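Long-range contact in nucleotide-binding protein, universal stress protein UspA family (Lactobacillus plantarum, PDB 3S3T), which binds ATP and belongs to the universal stress protein family, although its precise cellular role remains to be established: residues 107-112 with 138-143. Sequence-based numbering, arbitrary orientation.
Sequences PEIDLI and APCNVI
Ile112 and Val142 pair side by side on two parallel strands of a beta-alpha-beta unit, 111-115 and 141-145, joined through helix 129-137 in the nucleotide-binding alpha/beta fold of universal stress proteins. The unit illustrates how parallel strands come into register: both backbone bonds between the segments run through Ile112, its N giving to Asn141 O at 3.1 Å and its O receiving Ile143 N at 3.0 Å. The tight part lies on the face carrying Ile112. Its CG1 branch, anti to the carbonyl carbon (chi1 -58°), reaches back towards the turn that follows the helix; CD1 meets Ala138 CB tip to tip at 3.6 Å, and CG1 rests against Cys140 SG at 3.7 Å. Val134 of helix 129-137 and Ala103 of helix 95-105 pack on the same isoleucine. On the other face the fit is thinner: Leu111 reaches across with CD1 alone, 3.9 Å from Asn141 CB and 4.1 Å from Ile143 CG2. Asn141 directs its amide to other partners, ND2 to Tyr5 and OD1 to the backbone N of Arg146 in the second subunit, whose strand extends the sheet antiparallel to Val142 and Ile143. Before Leu111 and Asn141 the two backbones draw slightly apart and a water takes the place of a direct bond. The CB of Asp110 points away from the other segment, and its carboxylate is held by Thr6 and Asn7, while the water bridges the backbones, donating to Asp110 O at 2.7 Å and accepting from Asn141 N at 3.0 Å.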
ATOM      1  N   PRO A 107      17.226 -18.359  -6.315  1.00 26.73           N
ATOM      2  CA  PRO A 107      17.587 -17.030  -6.759  1.00 26.13           C
ATOM      3  C   PRO A 107      17.741 -16.925  -8.263  1.00 25.95           C
ATOM      4  O   PRO A 107      17.838 -15.798  -8.772  1.00 24.25           O
ATOM      5  CB  PRO A 107      18.923 -16.742  -6.036  1.00 27.23           C
ATOM      6  CG  PRO A 107      19.470 -18.075  -5.656  1.00 29.12           C
ATOM      7  CD  PRO A 107      18.310 -19.034  -5.585  1.00 26.85           C
ATOM      8  N   GLU A 108      17.755 -18.072  -8.951  1.00 25.23           N
ATOM      9  CA  GLU A 108      17.779 -18.092 -10.413  1.00 25.55           C
ATOM     10  C   GLU A 108      16.519 -17.480 -11.025  1.00 24.50           C
ATOM     11  O   GLU A 108      16.514 -17.051 -12.198  1.00 21.67           O
ATOM     12  CB  GLU A 108      18.052 -19.504 -10.969  1.00 27.08           C
ATOM     13  CG  GLU A 108      16.972 -20.572 -10.803  1.00 27.39           C
ATOM     14  CD  GLU A 108      16.994 -21.273  -9.447  1.00 31.35           C
ATOM     15  OE1 GLU A 108      17.681 -20.774  -8.531  1.00 28.32           O
ATOM     16  OE2 GLU A 108      16.271 -22.290  -9.287  1.00 32.81           O
ATOM     17  N   ILE A 109      15.436 -17.463 -10.233  1.00 23.31           N
ATOM     18  CA  ILE A 109      14.164 -16.968 -10.682  1.00 21.30           C
ATOM     19  C   ILE A 109      14.314 -15.488 -10.989  1.00 20.89           C
ATOM     20  O   ILE A 109      14.779 -14.710 -10.130  1.00 18.80           O
ATOM     21  CB  ILE A 109      13.040 -17.276  -9.650  1.00 21.26           C
ATOM     22  CG1 ILE A 109      12.638 -18.754  -9.748  1.00 23.15           C
ATOM     23  CG2 ILE A 109      11.824 -16.394  -9.861  1.00 21.00           C
ATOM     24  CD1 ILE A 109      11.760 -19.160  -8.601  1.00 27.16           C
ATOM     25  N   ASP A 110      13.945 -15.104 -12.217  1.00 20.59           N
ATOM     26  CA  ASP A 110      14.099 -13.701 -12.674  1.00 20.53           C
ATOM     27  C   ASP A 110      12.861 -13.019 -13.161  1.00 20.50           C
ATOM     28  O   ASP A 110      12.926 -11.858 -13.602  1.00 20.87           O
ATOM     29  CB  ASP A 110      15.252 -13.531 -13.710  1.00 21.66           C
ATOM     30  CG  ASP A 110      15.294 -14.648 -14.768  1.00 22.32           C
ATOM     31  OD1 ASP A 110      14.278 -15.318 -14.999  1.00 21.98           O
ATOM     32  OD2 ASP A 110      16.360 -14.843 -15.396  1.00 26.93           O
ATOM     33  N   LEU A 111      11.710 -13.673 -12.967  1.00 20.57           N
ATOM     34  CA  LEU A 111      10.406 -13.062 -13.140  1.00 19.56           C
ATOM     35  C   LEU A 111       9.378 -13.782 -12.308  1.00 19.23           C
ATOM     36  O   LEU A 111       9.322 -15.015 -12.294  1.00 18.43           O
ATOM     37  CB  LEU A 111       9.943 -13.166 -14.596  1.00 19.61           C
ATOM     38  CG  LEU A 111       8.664 -12.449 -15.014  1.00 21.21           C
ATOM     39  CD1 LEU A 111       8.733 -10.919 -14.731  1.00 20.16           C
ATOM     40  CD2 LEU A 111       8.403 -12.721 -16.536  1.00 20.34           C
ATOM     41  N   ILE A 112       8.491 -13.011 -11.682  1.00 19.31           N
ATOM     42  CA  ILE A 112       7.297 -13.584 -11.081  1.00 18.61           C
ATOM     43  C   ILE A 112       6.107 -12.995 -11.830  1.00 19.07           C
ATOM     44  O   ILE A 112       6.060 -11.766 -12.058  1.00 18.01           O
ATOM     45  CB  ILE A 112       7.199 -13.236  -9.584  1.00 19.07           C
ATOM     46  CG1 ILE A 112       8.429 -13.721  -8.786  1.00 20.47           C
ATOM     47  CG2 ILE A 112       5.895 -13.857  -8.990  1.00 19.09           C
ATOM     48  CD1 ILE A 112       8.394 -13.350  -7.246  1.00 16.54           C
ATOM     49  N   ALA A 138       9.622  -8.969  -3.762  1.00 18.25           N
ATOM     50  CA  ALA A 138      10.359  -9.907  -4.613  1.00 18.44           C
ATOM     51  C   ALA A 138      11.744  -9.372  -4.946  1.00 18.59           C
ATOM     52  O   ALA A 138      11.920  -8.180  -5.134  1.00 20.04           O
ATOM     53  CB  ALA A 138       9.615 -10.219  -5.928  1.00 16.51           C
ATOM     54  N   PRO A 139      12.717 -10.268  -5.075  1.00 19.93           N
ATOM     55  CA  PRO A 139      14.078  -9.891  -5.465  1.00 22.34           C
ATOM     56  C   PRO A 139      14.256  -9.716  -6.998  1.00 23.14           C
ATOM     57  O   PRO A 139      15.348  -9.398  -7.445  1.00 25.86           O
ATOM     58  CB  PRO A 139      14.914 -11.074  -4.959  1.00 22.72           C
ATOM     59  CG  PRO A 139      14.005 -12.239  -5.140  1.00 21.15           C
ATOM     60  CD  PRO A 139      12.613 -11.708  -4.789  1.00 20.03           C
ATOM     61  N   CYS A 140      13.198  -9.814  -7.789  1.00 22.00           N
ATOM     62  CA  CYS A 140      13.332  -9.796  -9.229  1.00 21.03           C
ATOM     63  C   CYS A 140      12.175  -9.018  -9.805  1.00 21.05           C
ATOM     64  O   CYS A 140      11.279  -8.532  -9.075  1.00 19.61           O
ATOM     65  CB  CYS A 140      13.285 -11.216  -9.769  1.00 20.75           C
ATOM     66  SG  CYS A 140      11.791 -12.148  -9.276  1.00 22.86           S
ATOM     67  N   ASN A 141      12.155  -8.965 -11.125  1.00 20.83           N
ATOM     68  CA  ASN A 141      11.060  -8.297 -11.840  1.00 19.48           C
ATOM     69  C   ASN A 141       9.722  -9.001 -11.539  1.00 17.60           C
ATOM     70  O   ASN A 141       9.693 -10.225 -11.324  1.00 18.93           O
ATOM     71  CB  ASN A 141      11.293  -8.383 -13.353  1.00 20.66           C
ATOM     72  CG  ASN A 141      12.444  -7.534 -13.853  1.00 20.86           C
ATOM     73  OD1 ASN A 141      13.055  -6.762 -13.114  1.00 17.52           O
ATOM     74  ND2 ASN A 141      12.713  -7.646 -15.156  1.00 22.66           N
ATOM     75  N   VAL A 142       8.639  -8.237 -11.479  1.00 16.88           N
ATOM     76  CA  VAL A 142       7.311  -8.758 -11.248  1.00 16.05           C
ATOM     77  C   VAL A 142       6.312  -8.101 -12.233  1.00 17.07           C
ATOM     78  O   VAL A 142       6.303  -6.888 -12.385  1.00 16.68           O
ATOM     79  CB  VAL A 142       6.846  -8.513  -9.830  1.00 15.72           C
ATOM     80  CG1 VAL A 142       5.414  -9.048  -9.660  1.00 13.69           C
ATOM     81  CG2 VAL A 142       7.894  -9.110  -8.736  1.00 14.81           C
ATOM     82  N   ILE A 143       5.570  -8.930 -12.943  1.00 16.71           N
ATOM     83  CA  ILE A 143       4.549  -8.443 -13.859  1.00 18.13           C
ATOM     84  C   ILE A 143       3.196  -8.857 -13.304  1.00 18.21           C
ATOM     85  O   ILE A 143       2.958  -9.992 -12.865  1.00 17.93           O
ATOM     86  CB  ILE A 143       4.735  -8.922 -15.324  1.00 17.42           C
ATOM     87  CG1 ILE A 143       3.643  -8.396 -16.251  1.00 18.72           C
ATOM     88  CG2 ILE A 143       4.726 -10.458 -15.454  1.00 18.39           C
ATOM     89  CD1 ILE A 143       3.937  -8.682 -17.717  1.00 20.59           C
TER
HETATM   90  O   HOH W   1      14.457  -9.828 -12.827  1.00 22.03           O